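Local structure of BH1974 protein (Bacillus halodurans, 3ON5) at residues 93-98 with 115-120; 140-145 with 348-353; 215-220 with 329-334; 228-233 with 248-253; 275-280 with 303-308. The protein probably serves, like other XdhC/CoxI-family proteins, as an accessory factor in maturing a xanthine dehydrogenase-type molybdenum enzyme, and has a Rossmann domain. All coordinates share one frame; numbering follows the deposited sequence. Where two conformers were deposited one is given.

Contact 1: 93-98 with 115-120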
# COMPACT_ATOMS: atom_id res chain seq x y z
N VAL A 93 8.20 -29.90 -11.28
CA VAL A 93 9.43 -29.32 -10.78
C VAL A 93 9.68 -29.92 -9.41
O VAL A 93 8.76 -29.97 -8.60
CB VAL A 93 9.41 -27.76 -10.76
CG1 VAL A 93 10.80 -27.20 -10.47
CG2 VAL A 93 8.91 -27.21 -12.09
N VAL A 94 10.90 -30.42 -9.18
CA VAL A 94 11.28 -31.01 -7.89
C VAL A 94 12.18 -30.02 -7.17
O VAL A 94 13.12 -29.48 -7.76
CB VAL A 94 11.93 -32.41 -8.02
CG1 VAL A 94 12.18 -33.02 -6.65
CG2 VAL A 94 11.04 -33.34 -8.84
N TYR A 95 11.87 -29.78 -5.89
CA TYR A 95 12.61 -28.86 -5.05
C TYR A 95 13.19 -29.51 -3.82
O TYR A 95 12.42 -29.95 -2.96
CB TYR A 95 11.70 -27.72 -4.60
CG TYR A 95 11.36 -26.75 -5.69
CD1 TYR A 95 12.20 -25.68 -5.98
CD2 TYR A 95 10.16 -26.85 -6.38
CE1 TYR A 95 11.88 -24.75 -6.96
CE2 TYR A 95 9.81 -25.92 -7.36
CZ TYR A 95 10.68 -24.88 -7.66
OH TYR A 95 10.39 -23.96 -8.63
N ASP A 96 14.53 -29.54 -3.69
CA ASP A 96 15.15 -29.98 -2.44
C ASP A 96 15.10 -28.79 -1.50
O ASP A 96 15.88 -27.85 -1.70
CB ASP A 96 16.57 -30.52 -2.64
CG ASP A 96 17.18 -31.15 -1.39
OD1 ASP A 96 16.43 -31.34 -0.39
OD2 ASP A 96 18.38 -31.54 -1.45
N LEU A 97 14.15 -28.75 -0.56
CA LEU A 97 13.96 -27.57 0.29
C LEU A 97 15.11 -27.34 1.27
O LEU A 97 15.27 -26.21 1.73
CB LEU A 97 12.65 -27.66 1.07
CG LEU A 97 11.36 -27.76 0.21
CD1 LEU A 97 10.11 -27.74 1.08
CD2 LEU A 97 11.26 -26.64 -0.84
N SER A 98 15.93 -28.37 1.54
CA SER A 98 17.08 -28.30 2.45
C SER A 98 18.25 -27.56 1.79
O SER A 98 18.80 -26.63 2.38
CB SER A 98 17.49 -29.71 2.87
OG SER A 98 17.80 -30.53 1.76
N ILE A 115 9.94 -31.54 -2.32
CA ILE A 115 8.58 -31.49 -2.86
C ILE A 115 8.61 -31.50 -4.39
O ILE A 115 9.52 -30.93 -5.02
CB ILE A 115 7.72 -30.29 -2.34
CG1 ILE A 115 8.22 -28.90 -2.81
CG2 ILE A 115 7.51 -30.37 -0.82
CD1 ILE A 115 7.30 -27.71 -2.46
N SER A 116 7.59 -32.15 -4.98
CA SER A 116 7.31 -32.24 -6.41
C SER A 116 6.05 -31.39 -6.72
O SER A 116 4.93 -31.70 -6.25
CB SER A 116 7.14 -33.71 -6.83
OG SER A 116 8.21 -34.53 -6.38
N VAL A 117 6.26 -30.29 -7.44
CA VAL A 117 5.19 -29.36 -7.80
C VAL A 117 4.83 -29.56 -9.27
O VAL A 117 5.72 -29.53 -10.12
CB VAL A 117 5.61 -27.88 -7.52
CG1 VAL A 117 4.47 -26.90 -7.81
CG2 VAL A 117 6.12 -27.70 -6.09
N LEU A 118 3.54 -29.80 -9.56
CA LEU A 118 3.04 -29.94 -10.93
C LEU A 118 2.36 -28.64 -11.37
O LEU A 118 1.35 -28.23 -10.78
CB LEU A 118 2.08 -31.14 -11.08
CG LEU A 118 1.32 -31.27 -12.43
CD1 LEU A 118 2.25 -31.64 -13.59
CD2 LEU A 118 0.26 -32.31 -12.33
N LEU A 119 2.92 -28.00 -12.41
CA LEU A 119 2.43 -26.74 -12.97
C LEU A 119 1.61 -27.02 -14.23
O LEU A 119 2.13 -27.64 -15.16
CB LEU A 119 3.61 -25.79 -13.27
CG LEU A 119 4.43 -25.32 -12.06
CD1 LEU A 119 5.82 -24.97 -12.44
CD2 LEU A 119 3.81 -24.16 -11.39
N GLU A 120 0.33 -26.64 -14.23
CA GLU A 120 -0.62 -26.82 -15.34
C GLU A 120 -1.18 -25.51 -15.82
O GLU A 120 -1.69 -24.75 -14.99
CB GLU A 120 -1.79 -27.72 -14.93
CG GLU A 120 -1.43 -29.17 -14.75
CD GLU A 120 -2.57 -29.93 -14.11
OE1 GLU A 120 -2.88 -29.63 -12.93
OE2 GLU A 120 -3.17 -30.81 -14.78
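Val93 and Val117 form an antiparallel hydrogen-bonded pair, held from Val93 N to Val117 O and from Val117 N to Val93 O, each 2.8 Å. Tyr95 and Ile115 form the next such pair. Tyr95 N gives a straight bond to Ile115 O (2.8 Å, 170° at the hydrogen). The return bond from Ile115 N to Tyr95 O is longer, 3.0 Å, and its donor is tilted from the carbonyl plane. Between them Val94 and Ser116 are a non-hydrogen-bonded pair. Here the backbones meet through CA-H...O contacts, Ser116 CA to Val93 O and Val94 CA to Ile115 O.

This ladder fixes strand 91-96 to strand 113-121 in the N-terminal antiparallel sheet, which includes XdhC/CoxI family sequence. Strand 91-96 is outermost in that sheet within this chain. Strand 36-46 pairs with the other side of strand 113-121.

Apolar contacts gather on the face that carries Tyr95. Val93 CG2 meets Leu119 CD1 at 3.8 Å. Tyr95 CB lies 4.1 Å from Ile115 CG1. With CG beside its own backbone N (chi1 -72°), Tyr95 brings ring atom CD2 to 4.1 Å from Val117 CG2. Leu97, just past the end of strand 91-96, brings CD1 to Ile115 CG2. Helix 73-87 covers this face, where Leu73 and Leu77 touch Tyr95 and Asp76 OD2 bonds its hydroxyl. On the other face, Val94 CG2 rests 3.9 Å from Ser116 OG.

Contact 2: 140-145 with 348-353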
# COMPACT_ATOMS: atom_id res chain seq x y z
N GLY A 140 -23.48 -29.14 -3.69
CA GLY A 140 -23.22 -30.00 -2.55
C GLY A 140 -22.63 -31.37 -2.88
O GLY A 140 -22.40 -32.18 -1.97
N LYS A 141 -22.37 -31.64 -4.17
CA LYS A 141 -21.79 -32.90 -4.65
C LYS A 141 -20.24 -32.81 -4.72
O LYS A 141 -19.71 -31.86 -5.28
CB LYS A 141 -22.38 -33.26 -6.04
CG LYS A 141 -21.83 -34.52 -6.74
CD LYS A 141 -22.36 -35.85 -6.18
CE LYS A 141 -21.57 -37.07 -6.65
NZ LYS A 141 -20.24 -37.17 -5.97
N SER A 142 -19.52 -33.79 -4.13
CA SER A 142 -18.05 -33.90 -4.18
C SER A 142 -17.61 -34.39 -5.58
O SER A 142 -18.40 -35.03 -6.29
CB SER A 142 -17.53 -34.84 -3.09
OG SER A 142 -17.84 -34.42 -1.77
N VAL A 143 -16.36 -34.10 -5.98
CA VAL A 143 -15.83 -34.48 -7.29
C VAL A 143 -14.47 -35.19 -7.11
O VAL A 143 -13.58 -34.65 -6.46
CB VAL A 143 -15.71 -33.25 -8.24
CG1 VAL A 143 -15.12 -33.64 -9.60
CG2 VAL A 143 -17.04 -32.53 -8.41
N PHE A 144 -14.31 -36.37 -7.69
CA PHE A 144 -13.05 -37.11 -7.59
C PHE A 144 -12.19 -36.80 -8.80
O PHE A 144 -12.53 -37.14 -9.93
CB PHE A 144 -13.29 -38.63 -7.47
CG PHE A 144 -12.06 -39.40 -7.08
CD1 PHE A 144 -11.14 -39.82 -8.04
CD2 PHE A 144 -11.81 -39.73 -5.75
CE1 PHE A 144 -9.99 -40.53 -7.67
CE2 PHE A 144 -10.67 -40.45 -5.39
CZ PHE A 144 -9.77 -40.85 -6.35
N HIS A 145 -11.05 -36.17 -8.55
CA HIS A 145 -10.14 -35.79 -9.62
C HIS A 145 -8.96 -36.74 -9.69
O HIS A 145 -8.44 -37.16 -8.65
CB HIS A 145 -9.65 -34.36 -9.39
CG HIS A 145 -8.70 -33.85 -10.43
ND1 HIS A 145 -9.00 -33.92 -11.78
CD2 HIS A 145 -7.53 -33.19 -10.28
CE1 HIS A 145 -7.99 -33.34 -12.40
NE2 HIS A 145 -7.08 -32.89 -11.54
N SER A 348 -12.66 -42.03 5.28
CA SER A 348 -14.07 -41.62 5.42
C SER A 348 -14.46 -40.68 4.24
O SER A 348 -15.30 -39.79 4.39
CB SER A 348 -14.29 -40.96 6.78
N SER A 349 -13.83 -40.91 3.05
CA SER A 349 -14.06 -40.14 1.82
C SER A 349 -15.43 -40.50 1.21
O SER A 349 -15.91 -41.62 1.44
CB SER A 349 -12.94 -40.39 0.81
OG SER A 349 -13.01 -41.66 0.17
N PRO A 350 -16.08 -39.58 0.44
CA PRO A 350 -17.39 -39.94 -0.15
C PRO A 350 -17.25 -40.89 -1.35
O PRO A 350 -18.25 -41.41 -1.81
CB PRO A 350 -17.99 -38.60 -0.59
CG PRO A 350 -16.95 -37.55 -0.30
CD PRO A 350 -15.67 -38.22 0.05
N PHE A 351 -16.01 -41.12 -1.84
CA PHE A 351 -15.71 -41.99 -2.98
C PHE A 351 -15.01 -43.28 -2.50
O PHE A 351 -14.30 -43.94 -3.26
CB PHE A 351 -14.84 -41.25 -4.02
CG PHE A 351 -15.52 -40.06 -4.65
CD1 PHE A 351 -16.36 -40.22 -5.74
CD2 PHE A 351 -15.34 -38.78 -4.14
CE1 PHE A 351 -17.01 -39.12 -6.31
CE2 PHE A 351 -15.99 -37.69 -4.71
CZ PHE A 351 -16.82 -37.87 -5.79
N SER A 352 -15.24 -43.65 -1.23
CA SER A 352 -14.70 -44.86 -0.61
C SER A 352 -15.41 -46.08 -1.15
O SER A 352 -14.77 -47.11 -1.37
CB SER A 352 -14.84 -44.79 0.91
OG SER A 352 -16.20 -44.55 1.28
N TYR A 353 -16.74 -45.93 -1.40
CA TYR A 353 -17.67 -46.95 -1.91
C TYR A 353 -17.22 -47.51 -3.27
O TYR A 353 -17.59 -48.62 -3.66
CB TYR A 353 -19.10 -46.36 -2.04
CG TYR A 353 -19.31 -45.44 -3.23
CD1 TYR A 353 -18.85 -44.13 -3.22
CD2 TYR A 353 -20.03 -45.87 -4.34
CE1 TYR A 353 -19.06 -43.28 -4.31
CE2 TYR A 353 -20.25 -45.03 -5.43
CZ TYR A 353 -19.76 -43.74 -5.41
OH TYR A 353 -19.98 -42.91 -6.49
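The Phe351 ring carries Phe144 CB over the centre of one face, a CH-pi contact 3.7 Å from the centroid and only 3° off the ring normal. Ser142 O lies at the ring edge, near its plane, 3.3 Å from Phe351 CZ. The Phe144 ring turns its own edge toward the Phe351 face in an offset edge-to-face pair. The centroids are 5.6 Å apart and the planes meet at 64°. Phe144 CD2 also lies 3.8 Å from Phe351 CB, at the root of the side chain.

Lys141 bends at chi2 and chi4, which brings NZ back to Ser142 O at 2.8 Å and obliquely to the Phe351 ring, nearest CZ. Pro350 CG sits 3.6 Å from Ser142 OG, whose polar partner is Ser197 OG. Ile195 of strand 191-196 touches both phenylalanines.

The contact docks the loop after helix 326-343 onto the start of strand 143-149 in the central domain, more than 200 residues earlier in the chain. A type I turn from Ser349 to Ser352 presents Pro350 and Phe351. No hydrogen bond or salt bridge crosses between the segments, so they meet mainly through aromatic and van der Waals packing, with polar atoms of Lys141 and Ser142 at its margin.

Contact 3: 215-220 with 329-334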
# COMPACT_ATOMS: atom_id res chain seq x y z
N VAL A 215 -18.30 -17.32 14.52
CA VAL A 215 -18.68 -17.31 13.10
C VAL A 215 -17.46 -16.86 12.28
O VAL A 215 -17.15 -17.51 11.28
CB VAL A 215 -19.95 -16.43 12.83
CG1 VAL A 215 -20.23 -16.29 11.34
CG2 VAL A 215 -21.17 -17.00 13.55
N THR A 216 -16.74 -15.81 12.72
CA THR A 216 -15.57 -15.28 12.02
C THR A 216 -14.44 -16.33 11.97
O THR A 216 -13.91 -16.60 10.90
CB THR A 216 -15.11 -14.01 12.71
OG1 THR A 216 -16.12 -13.03 12.52
CG2 THR A 216 -13.79 -13.48 12.16
N PHE A 217 -14.08 -16.90 13.11
CA PHE A 217 -13.00 -17.87 13.17
C PHE A 217 -13.37 -19.11 12.36
O PHE A 217 -12.56 -19.55 11.57
CB PHE A 217 -12.65 -18.22 14.62
CG PHE A 217 -12.21 -17.06 15.51
CD1 PHE A 217 -11.60 -15.94 14.96
CD2 PHE A 217 -12.29 -17.15 16.89
CE1 PHE A 217 -11.16 -14.89 15.79
CE2 PHE A 217 -11.86 -16.10 17.71
CZ PHE A 217 -11.28 -14.99 17.15
N ALA A 218 -14.61 -19.61 12.47
CA ALA A 218 -15.03 -20.80 11.72
C ALA A 218 -15.10 -20.54 10.24
O ALA A 218 -14.74 -21.42 9.47
CB ALA A 218 -16.38 -21.27 12.21
N SER A 219 -15.54 -19.34 9.83
CA SER A 219 -15.64 -18.94 8.42
C SER A 219 -14.24 -18.87 7.78
O SER A 219 -14.03 -19.48 6.73
CB SER A 219 -16.36 -17.61 8.29
OG SER A 219 -16.53 -17.23 6.94
N ASN A 220 -13.28 -18.21 8.47
CA ASN A 220 -11.89 -18.03 8.04
C ASN A 220 -11.16 -19.37 7.87
O ASN A 220 -10.39 -19.52 6.93
CB ASN A 220 -11.12 -17.15 9.02
CG ASN A 220 -11.56 -15.70 9.08
OD1 ASN A 220 -12.54 -15.29 8.47
ND2 ASN A 220 -10.83 -14.88 9.82
N ILE A 329 -13.05 -18.47 23.88
CA ILE A 329 -13.91 -19.66 23.82
C ILE A 329 -14.09 -20.06 22.35
O ILE A 329 -13.99 -21.24 22.03
CB ILE A 329 -15.26 -19.43 24.54
CG1 ILE A 329 -15.03 -19.24 26.06
CG2 ILE A 329 -16.21 -20.61 24.33
CD1 ILE A 329 -16.21 -18.75 26.85
N ALA A 330 -14.26 -19.06 21.46
CA ALA A 330 -14.40 -19.26 20.02
C ALA A 330 -13.15 -19.94 19.44
O ALA A 330 -13.31 -20.87 18.64
CB ALA A 330 -14.64 -17.94 19.32
N ILE A 331 -11.92 -19.54 19.87
CA ILE A 331 -10.66 -20.15 19.42
C ILE A 331 -10.65 -21.60 19.86
O ILE A 331 -10.35 -22.47 19.05
CB ILE A 331 -9.40 -19.39 19.94
CG1 ILE A 331 -9.19 -18.03 19.23
CG2 ILE A 331 -8.14 -20.25 19.84
CD1 ILE A 331 -8.72 -18.01 17.78
N SER A 332 -11.02 -21.84 21.13
CA SER A 332 -11.08 -23.15 21.76
C SER A 332 -11.98 -24.11 20.98
O SER A 332 -11.61 -25.26 20.75
CB SER A 332 -11.58 -23.00 23.19
OG SER A 332 -11.67 -24.26 23.82
N ILE A 333 -13.13 -23.61 20.50
CA ILE A 333 -14.10 -24.42 19.76
C ILE A 333 -13.55 -24.72 18.37
O ILE A 333 -13.57 -25.88 17.97
CB ILE A 333 -15.49 -23.74 19.71
CG1 ILE A 333 -16.07 -23.56 21.14
CG2 ILE A 333 -16.45 -24.55 18.85
CD1 ILE A 333 -17.14 -22.54 21.25
N VAL A 334 -13.03 -23.71 17.64
CA VAL A 334 -12.50 -23.90 16.28
C VAL A 334 -11.28 -24.86 16.34
O VAL A 334 -11.19 -25.76 15.50
CB VAL A 334 -12.17 -22.57 15.58
CG1 VAL A 334 -11.72 -22.83 14.15
CG2 VAL A 334 -13.40 -21.67 15.55
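Phe217 meets Ala330, Ile331 and Val334, and has the most surface buried by this contact. Its CG is anti to the carbonyl carbon (chi1 -60°), which carries the ring toward helix 326-343. Ring atom CD2 lies 3.5 Å from Ala330 CB. Ring atom CE2 lies 3.6 Å from Ile331 CG1. Ile331 CD1 comes over one face of the ring, displaced toward its rim, in a CH-pi contact 3.9 Å from the centroid.

Val334 is second in buried surface. Its CG2 branch packs on Phe217 CB at 3.7 Å and also approaches Ala218 N. Ile331 is third. Both of its torsions near -70° fold CD1 back over the phenylalanine.

The two segments belong to helices 211-221 and 326-343 of the XdhC Rossmann domain. Their axes run 9.3 Å apart at closest, with their directions 32° apart. The phenylalanine also faces a second subunit. There its ring meets Phe217 of that subunit with the planes about 80° apart, and Ile331 packs on Ile331 of the second subunit. Cutting the Phe217 side chain back to an alanine is likely to open a gap beside Ala330 and Ile331, and to lose the ring-to-ring meeting across the subunit interface.

No hydrogen bond joins the two segments. The helices are therefore held here by apolar side chains, which also serve the subunit interface.

Contact 4: 228-233 with 248-253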
# COMPACT_ATOMS: atom_id res chain seq x y z
N THR A 228 -28.71 -19.60 13.72
CA THR A 228 -30.16 -19.58 13.94
C THR A 228 -30.44 -19.20 15.41
O THR A 228 -29.71 -19.59 16.34
CB THR A 228 -30.83 -20.89 13.54
OG1 THR A 228 -32.24 -20.81 13.80
CG2 THR A 228 -30.20 -22.12 14.18
N ASP A 229 -31.46 -18.35 15.58
CA ASP A 229 -31.96 -17.82 16.85
C ASP A 229 -33.40 -17.33 16.61
O ASP A 229 -33.79 -17.10 15.46
CB ASP A 229 -31.04 -16.72 17.39
CG ASP A 229 -31.27 -16.33 18.85
OD1 ASP A 229 -32.26 -15.64 19.12
OD2 ASP A 229 -30.39 -16.62 19.68
N TRP A 230 -34.20 -17.23 17.67
CA TRP A 230 -35.60 -16.84 17.61
C TRP A 230 -35.79 -15.33 17.85
O TRP A 230 -36.91 -14.85 17.75
CB TRP A 230 -36.37 -17.65 18.66
CG TRP A 230 -35.94 -17.40 20.07
CD1 TRP A 230 -36.58 -16.61 20.98
CD2 TRP A 230 -34.81 -17.96 20.75
NE1 TRP A 230 -35.90 -16.63 22.18
CE2 TRP A 230 -34.81 -17.46 22.06
CE3 TRP A 230 -33.79 -18.87 20.38
CZ2 TRP A 230 -33.82 -17.79 23.00
CZ3 TRP A 230 -32.81 -19.19 21.30
CH2 TRP A 230 -32.83 -18.65 22.59
N ARG A 231 -34.69 -14.59 18.14
CA ARG A 231 -34.68 -13.16 18.48
C ARG A 231 -34.13 -12.32 17.31
O ARG A 231 -32.91 -12.23 17.11
CB ARG A 231 -33.85 -12.95 19.74
CG ARG A 231 -34.44 -13.70 20.93
CD ARG A 231 -33.49 -13.76 22.08
NE ARG A 231 -32.26 -14.44 21.73
CZ ARG A 231 -31.27 -14.66 22.58
NH1 ARG A 231 -31.37 -14.27 23.84
NH2 ARG A 231 -30.16 -15.27 22.17
N PRO A 232 -35.04 -11.67 16.54
CA PRO A 232 -34.63 -11.01 15.30
C PRO A 232 -33.60 -9.89 15.46
O PRO A 232 -32.80 -9.71 14.52
CB PRO A 232 -35.93 -10.40 14.77
CG PRO A 232 -36.93 -10.56 15.84
CD PRO A 232 -36.51 -11.74 16.62
N ASN A 233 -33.57 -9.17 16.61
CA ASN A 233 -32.61 -8.07 16.72
C ASN A 233 -31.21 -8.60 17.07
O ASN A 233 -30.25 -7.89 16.83
CB ASN A 233 -33.03 -6.96 17.71
CG ASN A 233 -33.00 -7.25 19.18
OD1 ASN A 233 -32.35 -8.19 19.67
ND2 ASN A 233 -33.70 -6.43 19.95
N VAL A 248 -33.94 -16.80 11.26
CA VAL A 248 -34.66 -16.34 12.46
C VAL A 248 -35.91 -17.22 12.63
O VAL A 248 -36.87 -17.12 11.88
CB VAL A 248 -35.01 -14.82 12.44
CG1 VAL A 248 -35.59 -14.38 13.77
CG2 VAL A 248 -33.80 -13.97 12.13
N ASP A 249 -35.88 -18.09 13.65
CA ASP A 249 -36.91 -19.09 13.94
C ASP A 249 -36.76 -19.67 15.31
O ASP A 249 -35.65 -19.69 15.83
CB ASP A 249 -36.80 -20.26 12.91
CG ASP A 249 -37.94 -20.45 11.95
OD1 ASP A 249 -39.11 -20.28 12.37
OD2 ASP A 249 -37.68 -20.91 10.81
N PHE A 250 -37.83 -20.26 15.87
CA PHE A 250 -37.71 -21.01 17.12
C PHE A 250 -37.00 -22.33 16.82
O PHE A 250 -37.27 -22.89 15.75
CB PHE A 250 -39.06 -21.24 17.79
CG PHE A 250 -39.58 -20.03 18.51
CD1 PHE A 250 -39.08 -19.69 19.76
CD2 PHE A 250 -40.60 -19.27 17.97
CE1 PHE A 250 -39.54 -18.56 20.42
CE2 PHE A 250 -41.11 -18.19 18.67
CZ PHE A 250 -40.55 -17.81 19.86
N PRO A 251 -36.08 -22.82 17.69
CA PRO A 251 -35.34 -24.07 17.41
C PRO A 251 -36.20 -25.21 16.86
O PRO A 251 -35.79 -25.83 15.89
CB PRO A 251 -34.79 -24.49 18.76
CG PRO A 251 -34.61 -23.22 19.48
CD PRO A 251 -35.66 -22.25 18.99
N ALA A 252 -37.41 -25.42 17.43
CA ALA A 252 -38.36 -26.45 17.02
C ALA A 252 -38.79 -26.29 15.56
O ALA A 252 -39.01 -27.30 14.90
CB ALA A 252 -39.58 -26.41 17.92
N ASP A 253 -38.93 -25.04 15.08
CA ASP A 253 -39.30 -24.77 13.69
C ASP A 253 -38.12 -24.98 12.79
O ASP A 253 -38.28 -25.55 11.73
CB ASP A 253 -39.83 -23.35 13.53
CG ASP A 253 -41.18 -23.14 14.13
OD1 ASP A 253 -42.07 -23.99 13.90
OD2 ASP A 253 -41.39 -22.08 14.75
O HOH W 1 -33.34 -21.43 16.18
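Asp229 and Val248 pair as parallel strand residues where strands 223-229 and 245-248 of the Rossmann sheet end side by side. Asp249 N continues the pairing with a bond to Asp229 O at 2.9 Å, from above the carbonyl plane.

The tight part lies round Trp230. Trp230 CB stands over one face of the Phe250 ring, 3.6 Å from Phe250 CD1. The indole and phenyl planes are near parallel, but the rings are slid apart and barely overlap. Trp230 CE3 touches Pro251 CD at 4.1 Å. Lys275 of helix 273-283 makes a cation-pi contact with the indole. With a serine in place of Trp230, the packing against Pro251 would probably be lost and Lys275 left without its aromatic partner.

The carboxylate of Asp229 fixes the turn after its strand. Its OD1 takes the Arg231 backbone N in an Asx turn and also Arg231 NE. OD2 takes Arg231 NH2 at 2.8 Å, so the guanidinium grips side-on. The NE and NH2 bonds use syn lone pairs; the backbone N takes the anti lone pair of OD1.

The looser side is the exposed pair of Pro232 and Val248, where Val248 CG1 lies 4.0 Å from Pro232 CD. At the other end, buried Thr228 bonds Ile247 O through OG1, and one water donates to both Thr228 OG1 at 2.7 Å and Asp249 O at 2.9 Å.

Contact 5: 275-280 with 303-308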
# COMPACT_ATOMS: atom_id res chain seq x y z
N LYS A 275 -34.51 -24.16 25.54
CA LYS A 275 -34.17 -24.09 24.12
C LYS A 275 -33.08 -25.13 23.80
O LYS A 275 -33.29 -25.96 22.91
CB LYS A 275 -33.72 -22.68 23.71
CG LYS A 275 -34.77 -21.57 23.83
CD LYS A 275 -35.84 -21.60 22.77
CE LYS A 275 -36.90 -20.56 23.00
NZ LYS A 275 -37.66 -20.83 24.25
N ASP A 276 -31.96 -25.14 24.58
CA ASP A 276 -30.86 -26.10 24.44
C ASP A 276 -31.36 -27.54 24.59
O ASP A 276 -30.93 -28.42 23.84
CB ASP A 276 -29.76 -25.81 25.47
CG ASP A 276 -28.99 -24.53 25.26
OD1 ASP A 276 -29.09 -23.94 24.16
OD2 ASP A 276 -28.21 -24.16 26.14
N GLN A 277 -32.29 -27.77 25.53
CA GLN A 277 -32.86 -29.08 25.76
C GLN A 277 -33.72 -29.53 24.56
O GLN A 277 -33.62 -30.71 24.22
CB GLN A 277 -33.70 -29.07 27.04
CG GLN A 277 -34.02 -30.47 27.52
CD GLN A 277 -34.82 -30.46 28.78
OE1 GLN A 277 -35.96 -29.98 28.81
NE2 GLN A 277 -34.26 -31.07 29.82
N GLU A 278 -34.52 -28.64 23.89
CA GLU A 278 -35.30 -29.15 22.75
C GLU A 278 -34.34 -29.46 21.60
O GLU A 278 -34.51 -30.50 20.97
CB GLU A 278 -36.49 -28.27 22.26
CG GLU A 278 -36.29 -26.90 21.59
CD GLU A 278 -37.60 -26.20 21.21
OE1 GLU A 278 -38.67 -26.75 21.56
OE2 GLU A 278 -37.57 -25.11 20.59
N ILE A 279 -33.28 -28.63 21.41
CA ILE A 279 -32.29 -28.84 20.34
C ILE A 279 -31.58 -30.21 20.55
O ILE A 279 -31.61 -31.04 19.64
CB ILE A 279 -31.27 -27.69 20.25
CG1 ILE A 279 -31.98 -26.33 20.08
CG2 ILE A 279 -30.30 -27.96 19.09
CD1 ILE A 279 -31.14 -25.16 20.38
N LEU A 280 -31.01 -30.44 21.74
CA LEU A 280 -30.29 -31.67 22.07
C LEU A 280 -31.19 -32.92 21.96
O LEU A 280 -30.77 -33.89 21.33
CB LEU A 280 -29.73 -31.57 23.49
CG LEU A 280 -28.93 -32.78 24.01
CD1 LEU A 280 -27.72 -33.07 23.14
CD2 LEU A 280 -28.53 -32.56 25.45
N LEU A 303 -29.66 -31.28 31.01
CA LEU A 303 -30.23 -31.19 29.66
C LEU A 303 -30.65 -32.57 29.14
O LEU A 303 -31.73 -32.70 28.56
CB LEU A 303 -29.25 -30.53 28.67
CG LEU A 303 -29.03 -29.02 28.75
CD1 LEU A 303 -27.97 -28.60 27.78
CD2 LEU A 303 -30.28 -28.26 28.41
N LEU A 304 -29.80 -33.60 29.37
CA LEU A 304 -30.04 -34.98 28.96
C LEU A 304 -31.11 -35.61 29.81
O LEU A 304 -31.77 -36.53 29.33
CB LEU A 304 -28.76 -35.84 29.00
CG LEU A 304 -27.71 -35.53 27.93
CD1 LEU A 304 -26.34 -36.01 28.34
CD2 LEU A 304 -28.10 -36.07 26.56
N GLN A 305 -31.34 -35.10 31.05
CA GLN A 305 -32.37 -35.53 32.03
C GLN A 305 -32.62 -37.06 31.91
O GLN A 305 -33.73 -37.52 31.60
CB GLN A 305 -33.70 -34.74 31.89
CG GLN A 305 -34.30 -34.60 30.46
CD GLN A 305 -35.80 -34.41 30.46
OE1 GLN A 305 -36.56 -35.15 31.12
NE2 GLN A 305 -36.28 -33.51 29.61
N ASN A 306 -31.54 -37.84 32.16
CA ASN A 306 -31.47 -39.30 32.09
C ASN A 306 -31.92 -39.79 30.70
O ASN A 306 -33.04 -40.29 30.50
CB ASN A 306 -32.28 -39.99 33.22
CG ASN A 306 -31.43 -40.69 34.26
OD1 ASN A 306 -30.33 -40.23 34.62
ND2 ASN A 306 -31.93 -41.80 34.79
N ARG A 307 -31.03 -39.57 29.73
CA ARG A 307 -31.10 -39.97 28.33
C ARG A 307 -29.77 -40.51 27.91
O ARG A 307 -28.75 -40.11 28.49
CB ARG A 307 -31.51 -38.81 27.40
CG ARG A 307 -32.88 -38.93 26.76
CD ARG A 307 -34.01 -38.48 27.66
NE ARG A 307 -35.18 -38.10 26.88
CZ ARG A 307 -36.33 -37.68 27.41
NH1 ARG A 307 -36.48 -37.61 28.73
NH2 ARG A 307 -37.35 -37.35 26.62
N LYS A 308 -29.76 -41.39 26.91
CA LYS A 308 -28.48 -41.91 26.43
C LYS A 308 -27.75 -40.77 25.69
O LYS A 308 -28.29 -40.25 24.70
CB LYS A 308 -28.66 -43.16 25.56
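Asp276 touches Leu303 through its CB, 3.9 Å from Leu303 CD2. Here helix 273-283 of the Rossmann domain packs against the last turn of helix 297-304 and the loop that follows. The Asp276 carboxylate points to other partners. It bonds Thr270 OG1 and makes a salt bridge with Arg299.

Gln277 comes next. Its CB lies 3.8 Å from Leu303 CD2. Its CG is anti to the backbone N (chi1 -165°), and the chain runs on extended, so the amide reaches the end of the second helix. Gln277 NE2 gives a hydrogen bond of 3.3 Å to Leu303 O. The bond bends to 150° at the hydrogen, and the donor stands above the carbonyl plane. His281 NE2 also bonds Leu303 O, which gives this carbonyl near the helix end two partners. The Gln305 side chain crosses that of Gln277 at about a right angle, with the amide planes 36° apart, but no hydrogen bond joins the two amides. Gln305 has positive phi and is the first residue to leave the helix.

One turn on from Asp276, Leu280 points toward the second segment. One of its methyls serves two leucines: Leu280 CD2 lies 3.9 Å from Leu303 CB and 3.7 Å from Leu304 CD2.

How the contacts relate
Contacts 3, 4 and 5 share the Rossmann domain, while contact 1 lies in the N-terminal antiparallel sheet. Contact 2 joins the central domain to the C-terminal tail that follows the long helix of contact 3. Contacts 1, 2, 3 and 5 are mostly buried; contact 4 is partly open at the sheet edge. Backbone bonds dominate contact 1, whereas no hydrogen bond joins the segments in contacts 2 and 3, where packing prevails. Contact 4 has one backbone bond and a water bridge across it, and a salt bridge within 228-233. Contact 5 mixes leucine packing with one side-chain-to-backbone bond. It touches contact 4, where Ala252 N makes a weak, probable hydrogen bond to Glu278. Contact 3 also meets a second subunit, which contacts 1, 2 and 4 do not.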